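Local coordinates for protein cytosine deaminase (Klebsiella pneumoniae, PDB 4R85) that hydrolytically deaminates 5-methylcytosine, and probably cytosine, at an iron-binding active site in an amidohydrolase-type TIM barrel, at residues I268-E273 / C304-S309; S274-G279 / W314-N319; P50-P55 / G320-I325. One frame throughout, in Å; residues are numbered along the deposited sequence.

The chain first supplies 50-55, on the first barrel strand, which meets its partner 320-325, at the start of helix 322-332, some 265 residues later; interaction 3 thus closes the longest loop. Inside that loop lie both other contacts. Interaction 1 pairs the neighbouring strands that bring in 268-273 and 304-309, and interaction 2 adds 274-279, next in the chain, and 314-319, a little further on, so the segments alternate and the two contacts cross. They share helix 271-277 and both touch 5-methylcytosine. Gln307 N of interaction 1 approaches Glu54 OE1 of interaction 3. Together they tie the last two barrel strands and the loop after them to the first strand and helix 322-332.

Interaction 1 (I268-E273 / C304-S309); sequences ISCPTE and CFAQDS. With FE2 (Fe (II) ion), chain H; 17E (5-methylcytosine), chain G.
Parallel beta bridges join Ser269 to Phe305 and Ile268 to Cys304. Backbone bonds run from Ser269 N to Cys304 O (2.8 Å, 173°) and from Ala306 N to Ser269 O. Ile268 and Cys304 point to one face of the sheet, Ser269 and Phe305 to the other. Ile268 sets CG1 against Cys304 SG and CG2 against Ala306 CB, while Pro271 CD meets Phe305 CD1 at 3.6 Å, the side chains crossing at about a right angle. Two waters bridge the segments. One donates to Thr272 OG1 and Ala306 O; the other accepts from Thr272 OG1 and donates to Glu273 OE1 and Gln307 O. Asp308, its CG anti to the backbone N (chi1 -161°), divides its carboxylate: OD2 binds the iron at 2.3 Å, alongside His56, His58, His209 and His241, and OD1 accepts from N4 of 5-methylcytosine at 2.7 Å. Glu273 OE2 comes within 3.1 Å of Asp308 OD1, the carboxylate planes 73° apart, and lies 2.7 Å from Ser309 OG, whose one proton may go to it or to Asp312. Strands 266-269 and 303-305 are the barrel's seventh and eighth, with Ile268 and Ala306 packed on strand 47-57, Cys304 on helix 350-355 and Pro271 on helix 322-332.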
loop_
_atom_site.group_PDB
_atom_site.type_symbol
_atom_site.label_atom_id
_atom_site.label_comp_id
_atom_site.label_asym_id
_atom_site.label_seq_id
_atom_site.Cartn_x
_atom_site.Cartn_y
_atom_site.Cartn_z
ATOM N N ILE A 268 -1.864 12.653 14.248
ATOM C CA ILE A 268 -1.389 12.282 12.925
ATOM C C ILE A 268 -0.801 10.875 12.977
ATOM O O ILE A 268 -0.028 10.550 13.879
ATOM C CB ILE A 268 -0.356 13.292 12.386
ATOM C CG1 ILE A 268 -1.026 14.660 12.143
ATOM C CG2 ILE A 268 0.281 12.770 11.096
ATOM C CD1 ILE A 268 -0.037 15.757 11.772
ATOM N N SER A 269 -1.200 10.034 12.030
ATOM C CA SER A 269 -0.658 8.682 11.924
ATOM C C SER A 269 0.097 8.557 10.609
ATOM O O SER A 269 -0.359 9.068 9.586
ATOM C CB SER A 269 -1.791 7.660 11.945
ATOM O OG SER A 269 -1.306 6.369 11.609
ATOM N N CYS A 270 1.238 7.867 10.639
ATOM C CA CYS A 270 2.048 7.644 9.446
ATOM C C CYS A 270 2.169 6.141 9.205
ATOM O O CYS A 270 3.187 5.527 9.547
ATOM C CB CYS A 270 3.444 8.252 9.609
ATOM S SG CYS A 270 3.433 10.030 9.963
ATOM N N PRO A 271 1.119 5.542 8.626
ATOM C CA PRO A 271 1.012 4.079 8.577
ATOM C C PRO A 271 2.106 3.366 7.784
ATOM O O PRO A 271 2.522 2.301 8.227
ATOM C CB PRO A 271 -0.374 3.844 7.943
ATOM C CG PRO A 271 -0.681 5.111 7.200
ATOM C CD PRO A 271 -0.060 6.202 8.031
ATOM N N THR A 272 2.551 3.900 6.649
ATOM C CA THR A 272 3.619 3.220 5.923
ATOM C C THR A 272 4.912 3.273 6.730
ATOM O O THR A 272 5.680 2.321 6.744
ATOM C CB THR A 272 3.872 3.791 4.504
ATOM O OG1 THR A 272 4.204 5.187 4.582
ATOM C CG2 THR A 272 2.646 3.601 3.629
ATOM N N GLU A 273 5.140 4.382 7.420
ATOM C CA GLU A 273 6.374 4.515 8.185
ATOM C C GLU A 273 6.341 3.589 9.391
ATOM O O GLU A 273 7.308 2.874 9.677
ATOM C CB GLU A 273 6.583 5.954 8.648
ATOM C CG GLU A 273 7.967 6.202 9.187
ATOM C CD GLU A 273 8.886 6.822 8.145
ATOM O OE1 GLU A 273 8.474 6.941 6.968
ATOM O OE2 GLU A 273 10.010 7.216 8.509
ATOM N N CYS A 304 -5.553 12.068 11.141
ATOM C CA CYS A 304 -5.274 12.066 9.711
ATOM C C CYS A 304 -4.004 11.281 9.389
ATOM O O CYS A 304 -3.311 10.840 10.300
ATOM C CB CYS A 304 -5.190 13.500 9.191
ATOM S SG CYS A 304 -3.848 14.442 9.933
ATOM N N PHE A 305 -3.719 11.096 8.100
ATOM C CA PHE A 305 -2.565 10.299 7.661
ATOM C C PHE A 305 -1.486 11.159 7.018
ATOM O O PHE A 305 -1.784 12.178 6.392
ATOM C CB PHE A 305 -2.990 9.241 6.645
ATOM C CG PHE A 305 -3.831 8.139 7.213
ATOM C CD1 PHE A 305 -3.396 7.414 8.314
ATOM C CD2 PHE A 305 -5.061 7.818 6.640
ATOM C CE1 PHE A 305 -4.169 6.387 8.844
ATOM C CE2 PHE A 305 -5.842 6.784 7.159
ATOM C CZ PHE A 305 -5.395 6.073 8.266
ATOM N N ALA A 306 -0.231 10.727 7.147
ATOM C CA ALA A 306 0.880 11.481 6.592
ATOM C C ALA A 306 1.977 10.552 6.085
ATOM O O ALA A 306 2.073 9.402 6.503
ATOM C CB ALA A 306 1.447 12.423 7.643
ATOM N N GLN A 307 2.810 11.067 5.187
ATOM C CA GLN A 307 3.905 10.281 4.618
ATOM C C GLN A 307 5.118 10.122 5.537
ATOM O O GLN A 307 5.749 9.074 5.525
ATOM C CB GLN A 307 4.335 10.857 3.260
ATOM C CG GLN A 307 3.228 10.752 2.210
ATOM C CD GLN A 307 3.539 11.489 0.930
ATOM O OE1 GLN A 307 4.332 11.027 0.113
ATOM N NE2 GLN A 307 2.905 12.636 0.741
ATOM N N ASP A 308 5.438 11.164 6.305
ATOM C CA ASP A 308 6.584 11.163 7.230
ATOM C C ASP A 308 7.934 11.283 6.507
ATOM O O ASP A 308 8.663 12.267 6.675
ATOM C CB ASP A 308 6.564 9.912 8.137
ATOM C CG ASP A 308 7.405 10.078 9.375
ATOM O OD1 ASP A 308 7.953 9.082 9.899
ATOM O OD2 ASP A 308 7.518 11.217 9.833
ATOM N N SER A 309 8.261 10.281 5.703
ATOM C CA SER A 309 9.570 10.214 5.067
ATOM C C SER A 309 9.496 9.975 3.575
ATOM O O SER A 309 8.663 9.218 3.102
ATOM C CB SER A 309 10.373 9.061 5.664
ATOM O OG SER A 309 10.759 9.346 6.988
HETATM FE FE FE2 H . 7.985 12.048 11.945
HETATM N N1 17E G . 12.807 11.043 13.369
HETATM C C2 17E G . 11.969 10.463 14.228
HETATM O O2 17E G . 12.202 10.573 15.576
HETATM N N3 17E G . 10.900 9.778 13.810
HETATM C C4 17E G . 10.646 9.650 12.497
HETATM N N4 17E G . 9.502 8.915 12.062
HETATM C C5 17E G . 11.495 10.242 11.559
HETATM C C6 17E G . 12.592 10.950 12.041
HETATM C CM5 17E G . 11.225 10.113 10.094
HETATM O O HOH W 1 3.111 6.912 6.399
HETATM O O HOH W 2 6.532 6.485 4.828
#

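Interaction 2 (S274-G279 / W314-N319); sequences SIHLQG and WYPLGN. With 17E (5-methylcytosine), chain G.
His276 points the edge of its imidazole at the backbone of Trp314, with NE2 2.9 Å from Trp314 O and that oxygen close to the ring plane. This is the tight part of the contact. CB of His276 is directed toward the loop, and CG stands anti to the backbone N (chi1 168°). Leu277 CD2 approaches the same carbonyl oxygen at 3.5 Å, so that two consecutive helix residues meet Trp314 O. The short helix after the seventh strand of the amidohydrolase barrel and the loop after the eighth come together here, at the end of the barrel where substrate binds. There the Trp314 indole lies over 5-methylcytosine: C6 of the ligand sits 3.2 Å above the indole plane, over its centre, and NE1 is tied to Leu76 O. Leu277 CD1 approaches Trp314 CD1 only at 4.1 Å.

Looser packing follows at Tyr315 and Pro316. Tyr315 presents its edge to the face of His276 in an offset edge-to-face pair, with CD2 3.9 Å from His276 CD2, ring centres 5.8 Å apart and planes at 74°. Pro316 CD comes no nearer than 4.1 Å to His276 NE2. This side is closed by protein and does not face solvent: Tyr315 OH bonds to Arg324 of the same chain and to His331 of the second subunit, whose Leu336 packs on His276 and whose Leu341 packs on Pro316.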
loop_
_atom_site.group_PDB
_atom_site.type_symbol
_atom_site.label_atom_id
_atom_site.label_comp_id
_atom_site.label_asym_id
_atom_site.label_seq_id
_atom_site.Cartn_x
_atom_site.Cartn_y
_atom_site.Cartn_z
ATOM N N SER A 274 5.214 3.586 10.084
ATOM C CA SER A 274 5.104 2.821 11.319
ATOM C C SER A 274 5.091 1.321 11.096
ATOM O O SER A 274 5.676 0.576 11.877
ATOM C CB SER A 274 3.902 3.292 12.136
ATOM O OG SER A 274 4.174 4.605 12.601
ATOM N N ILE A 275 4.456 0.865 10.021
ATOM C CA ILE A 275 4.477 -0.560 9.730
ATOM C C ILE A 275 5.924 -1.016 9.447
ATOM O O ILE A 275 6.295 -2.155 9.720
ATOM C CB ILE A 275 3.533 -0.924 8.563
ATOM C CG1 ILE A 275 3.257 -2.429 8.549
ATOM C CG2 ILE A 275 4.076 -0.429 7.231
ATOM C CD1 ILE A 275 2.278 -2.862 9.651
ATOM N N HIS A 276 6.733 -0.107 8.921
ATOM C CA HIS A 276 8.146 -0.384 8.643
ATOM C C HIS A 276 9.018 -0.318 9.911
ATOM O O HIS A 276 9.808 -1.217 10.170
ATOM C CB HIS A 276 8.647 0.602 7.571
ATOM C CG HIS A 276 10.134 0.633 7.398
ATOM N ND1 HIS A 276 10.862 -0.444 6.932
ATOM C CD2 HIS A 276 11.028 1.636 7.590
ATOM C CE1 HIS A 276 12.141 -0.115 6.873
ATOM N NE2 HIS A 276 12.269 1.142 7.265
ATOM N N LEU A 277 8.860 0.738 10.705
ATOM C CA LEU A 277 9.728 0.959 11.865
ATOM C C LEU A 277 9.265 0.240 13.133
ATOM O O LEU A 277 10.066 -0.045 14.012
ATOM C CB LEU A 277 9.840 2.454 12.185
ATOM C CG LEU A 277 10.513 3.364 11.163
ATOM C CD1 LEU A 277 10.585 4.760 11.738
ATOM C CD2 LEU A 277 11.930 2.850 10.827
ATOM N N GLN A 278 7.970 -0.021 13.244
ATOM C CA GLN A 278 7.436 -0.656 14.452
ATOM C C GLN A 278 7.370 -2.167 14.283
ATOM O O GLN A 278 7.507 -2.694 13.170
ATOM C CB GLN A 278 6.030 -0.111 14.782
ATOM C CG GLN A 278 5.959 1.408 14.891
ATOM C CD GLN A 278 6.905 1.966 15.933
ATOM O OE1 GLN A 278 6.930 1.499 17.073
ATOM N NE2 GLN A 278 7.697 2.968 15.547
ATOM N N GLY A 279 7.132 -2.867 15.391
ATOM C CA GLY A 279 7.105 -4.321 15.377
ATOM C C GLY A 279 8.480 -4.953 15.218
ATOM O O GLY A 279 8.587 -6.168 15.075
ATOM N N TRP A 314 15.295 6.735 7.650
ATOM C CA TRP A 314 14.330 5.859 8.315
ATOM C C TRP A 314 13.533 4.999 7.336
ATOM O O TRP A 314 13.058 3.919 7.692
ATOM C CB TRP A 314 13.360 6.674 9.183
ATOM C CG TRP A 314 14.027 7.303 10.352
ATOM C CD1 TRP A 314 14.198 6.757 11.599
ATOM C CD2 TRP A 314 14.633 8.602 10.392
ATOM N NE1 TRP A 314 14.876 7.641 12.411
ATOM C CE2 TRP A 314 15.157 8.779 11.692
ATOM C CE3 TRP A 314 14.782 9.632 9.453
ATOM C CZ2 TRP A 314 15.830 9.951 12.078
ATOM C CZ3 TRP A 314 15.452 10.801 9.837
ATOM C CH2 TRP A 314 15.969 10.944 11.139
ATOM N N TYR A 315 13.386 5.475 6.105
ATOM C CA TYR A 315 12.438 4.874 5.175
ATOM C C TYR A 315 12.918 5.022 3.732
ATOM O O TYR A 315 13.080 6.135 3.243
ATOM C CB TYR A 315 11.076 5.550 5.373
ATOM C CG TYR A 315 9.955 5.015 4.511
ATOM C CD1 TYR A 315 9.541 5.702 3.373
ATOM C CD2 TYR A 315 9.297 3.837 4.845
ATOM C CE1 TYR A 315 8.494 5.234 2.590
ATOM C CE2 TYR A 315 8.244 3.356 4.063
ATOM C CZ TYR A 315 7.850 4.060 2.941
ATOM O OH TYR A 315 6.812 3.589 2.159
ATOM N N PRO A 316 13.169 3.897 3.046
ATOM C CA PRO A 316 13.874 3.989 1.755
ATOM C C PRO A 316 12.981 4.300 0.559
ATOM O O PRO A 316 13.503 4.561 -0.528
ATOM C CB PRO A 316 14.517 2.599 1.605
ATOM C CG PRO A 316 13.595 1.676 2.370
ATOM C CD PRO A 316 13.013 2.505 3.509
ATOM N N LEU A 317 11.666 4.278 0.750
ATOM C CA LEU A 317 10.745 4.523 -0.359
ATOM C C LEU A 317 10.122 5.921 -0.287
ATOM O O LEU A 317 10.700 6.829 0.325
ATOM C CB LEU A 317 9.682 3.423 -0.426
ATOM C CG LEU A 317 10.254 2.033 -0.750
ATOM C CD1 LEU A 317 9.157 0.970 -0.668
ATOM C CD2 LEU A 317 10.898 2.016 -2.129
ATOM N N GLY A 318 8.973 6.106 -0.937
ATOM C CA GLY A 318 8.293 7.398 -0.946
ATOM C C GLY A 318 8.294 8.065 -2.314
ATOM O O GLY A 318 9.306 8.062 -3.010
ATOM N N ASN A 319 7.159 8.629 -2.719
ATOM C CA ASN A 319 7.084 9.274 -4.031
ATOM C C ASN A 319 6.231 10.545 -4.045
ATOM O O ASN A 319 6.036 11.161 -5.100
ATOM C CB ASN A 319 6.587 8.292 -5.104
ATOM C CG ASN A 319 5.179 7.770 -4.822
ATOM O OD1 ASN A 319 4.462 8.302 -3.981
ATOM N ND2 ASN A 319 4.787 6.711 -5.522
HETATM N N1 17E G . 12.807 11.043 13.369
HETATM C C2 17E G . 11.969 10.463 14.228
HETATM O O2 17E G . 12.202 10.573 15.576
HETATM N N3 17E G . 10.900 9.778 13.810
HETATM C C4 17E G . 10.646 9.650 12.497
HETATM N N4 17E G . 9.502 8.915 12.062
HETATM C C5 17E G . 11.495 10.242 11.559
HETATM C C6 17E G . 12.592 10.950 12.041
HETATM C CM5 17E G . 11.225 10.113 10.094
#

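Interaction 3 (P50-P55 / G320-I325); sequences PPFVEP and GNILRI
Ile322, beside the N-cap residue Asn321, reaches across to Phe52, Val53 and Glu54 on strand 47-57, the first strand of the amidohydrolase TIM barrel. Helix 322-332 follows the eighth strand, and the contact joins it to the first, where the barrel closes. The CB of Ile322 points toward the strand, and its branches part there. CG2 occupies the crowded position between the backbone N and the carbonyl carbon, from which it rests on the face of the Phe52 ring: it lies 3.6 Å from Phe52 CG and 4.0 Å from the ring centroid, 28° off the normal, a CH-pi contact. The other branch leaves with CG1 anti to the backbone N and passes Val53 O at 4.2 Å. Beyond CG1 the chain departs from a staggered form (chi2 97°), and the tip, CD1, meets two oxygens that lie roughly a right angle apart about it, Val53 O at 3.6 Å and Glu54 OE1 at 3.4 Å.

The carboxylate of Glu54 has polar partners of its own. OE1 accepts a hydrogen bond from Gln307 N and OE2 one from His56 N, so a buried carboxylate links the strand to the loop that carries the metal ligand Asp308, and holds the backbone of the iron ligand His56. Phe52 is gripped by a second residue of the helix, its CZ lying 3.7 Å from Leu323 CD2 as the two side chains cross at about a right angle. Leu375 and Val111, on the neighbouring strands, also pack on the Phe52 side chain.

Asn321 stands just before the helix as its N-cap; its OD1 accepts from Leu323 N at 3.1 Å, the donor standing well above the carboxamide plane, 64° out of it.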
loop_
_atom_site.group_PDB
_atom_site.type_symbol
_atom_site.label_atom_id
_atom_site.label_comp_id
_atom_site.label_asym_id
_atom_site.label_seq_id
_atom_site.Cartn_x
_atom_site.Cartn_y
_atom_site.Cartn_z
ATOM N N PRO A 50 -10.708 20.060 -2.341
ATOM C CA PRO A 50 -9.616 20.936 -1.914
ATOM C C PRO A 50 -8.289 20.152 -1.977
ATOM O O PRO A 50 -8.309 18.919 -2.059
ATOM C CB PRO A 50 -10.005 21.289 -0.474
ATOM C CG PRO A 50 -10.875 20.138 -0.023
ATOM C CD PRO A 50 -11.666 19.795 -1.251
ATOM N N PRO A 51 -7.146 20.855 -1.970
ATOM C CA PRO A 51 -5.866 20.164 -2.203
ATOM C C PRO A 51 -5.551 19.115 -1.147
ATOM O O PRO A 51 -6.036 19.185 -0.013
ATOM C CB PRO A 51 -4.831 21.294 -2.124
ATOM C CG PRO A 51 -5.625 22.565 -2.351
ATOM C CD PRO A 51 -6.971 22.306 -1.772
ATOM N N PHE A 52 -4.741 18.133 -1.516
ATOM C CA PHE A 52 -4.267 17.190 -0.518
ATOM C C PHE A 52 -3.344 17.924 0.454
ATOM O O PHE A 52 -2.751 18.951 0.108
ATOM C CB PHE A 52 -3.540 16.017 -1.172
ATOM C CG PHE A 52 -4.456 15.057 -1.887
ATOM C CD1 PHE A 52 -4.334 14.845 -3.247
ATOM C CD2 PHE A 52 -5.436 14.362 -1.189
ATOM C CE1 PHE A 52 -5.174 13.959 -3.909
ATOM C CE2 PHE A 52 -6.276 13.477 -1.840
ATOM C CZ PHE A 52 -6.146 13.276 -3.205
ATOM N N VAL A 53 -3.235 17.392 1.668
ATOM C CA VAL A 53 -2.379 17.965 2.692
ATOM C C VAL A 53 -1.338 16.930 3.108
ATOM O O VAL A 53 -1.642 15.746 3.227
ATOM C CB VAL A 53 -3.214 18.379 3.928
ATOM C CG1 VAL A 53 -2.332 18.993 5.008
ATOM C CG2 VAL A 53 -4.337 19.329 3.530
ATOM N N GLU A 54 -0.100 17.375 3.291
ATOM C CA GLU A 54 0.932 16.537 3.878
ATOM C C GLU A 54 1.270 17.148 5.222
ATOM O O GLU A 54 2.128 18.020 5.308
ATOM C CB GLU A 54 2.177 16.504 2.993
ATOM C CG GLU A 54 3.322 15.700 3.614
ATOM C CD GLU A 54 2.826 14.417 4.279
ATOM O OE1 GLU A 54 2.603 13.421 3.556
ATOM O OE2 GLU A 54 2.646 14.406 5.521
ATOM N N PRO A 55 0.583 16.703 6.281
ATOM C CA PRO A 55 0.687 17.377 7.577
ATOM C C PRO A 55 1.897 16.944 8.393
ATOM O O PRO A 55 2.057 17.441 9.507
ATOM C CB PRO A 55 -0.594 16.935 8.297
ATOM C CG PRO A 55 -0.850 15.555 7.743
ATOM C CD PRO A 55 -0.397 15.603 6.297
ATOM N N GLY A 320 5.722 10.923 -2.878
ATOM C CA GLY A 320 4.909 12.124 -2.754
ATOM C C GLY A 320 3.405 11.882 -2.785
ATOM O O GLY A 320 2.624 12.811 -2.557
ATOM N N ASN A 321 2.993 10.645 -3.059
ATOM C CA ASN A 321 1.566 10.338 -3.283
ATOM C C ASN A 321 0.818 9.943 -2.005
ATOM O O ASN A 321 0.933 8.812 -1.536
ATOM C CB ASN A 321 1.417 9.236 -4.337
ATOM C CG ASN A 321 -0.039 8.940 -4.688
ATOM O OD1 ASN A 321 -0.939 9.727 -4.392
ATOM N ND2 ASN A 321 -0.269 7.808 -5.339
ATOM N N ILE A 322 0.048 10.880 -1.454
ATOM C CA ILE A 322 -0.674 10.635 -0.201
ATOM C C ILE A 322 -1.775 9.566 -0.335
ATOM O O ILE A 322 -2.185 8.950 0.660
ATOM C CB ILE A 322 -1.264 11.953 0.383
ATOM C CG1 ILE A 322 -1.604 11.790 1.872
ATOM C CG2 ILE A 322 -2.490 12.390 -0.405
ATOM C CD1 ILE A 322 -0.537 12.311 2.811
ATOM N N LEU A 323 -2.244 9.322 -1.556
ATOM C CA LEU A 323 -3.262 8.282 -1.756
ATOM C C LEU A 323 -2.700 6.890 -1.469
ATOM O O LEU A 323 -3.438 5.975 -1.094
ATOM C CB LEU A 323 -3.843 8.338 -3.168
ATOM C CG LEU A 323 -4.759 9.537 -3.439
ATOM C CD1 LEU A 323 -5.396 9.432 -4.819
ATOM C CD2 LEU A 323 -5.821 9.656 -2.349
ATOM N N ARG A 324 -1.392 6.727 -1.646
ATOM C CA ARG A 324 -0.764 5.453 -1.342
ATOM C C ARG A 324 -0.790 5.249 0.175
ATOM O O ARG A 324 -1.037 4.144 0.656
ATOM C CB ARG A 324 0.682 5.414 -1.873
ATOM C CG ARG A 324 1.310 4.024 -1.877
ATOM C CD ARG A 324 2.774 4.049 -2.376
ATOM N NE ARG A 324 3.584 4.939 -1.549
ATOM C CZ ARG A 324 4.352 4.542 -0.540
ATOM N NH1 ARG A 324 4.454 3.252 -0.237
ATOM N NH2 ARG A 324 5.025 5.440 0.168
ATOM N N ILE A 325 -0.532 6.328 0.914
ATOM C CA ILE A 325 -0.557 6.312 2.379
ATOM C C ILE A 325 -1.957 6.035 2.912
ATOM O O ILE A 325 -2.148 5.247 3.853
ATOM C CB ILE A 325 -0.108 7.672 2.950
ATOM C CG1 ILE A 325 1.285 8.041 2.449
ATOM C CG2 ILE A 325 -0.178 7.690 4.474
ATOM C CD1 ILE A 325 2.258 6.904 2.308
#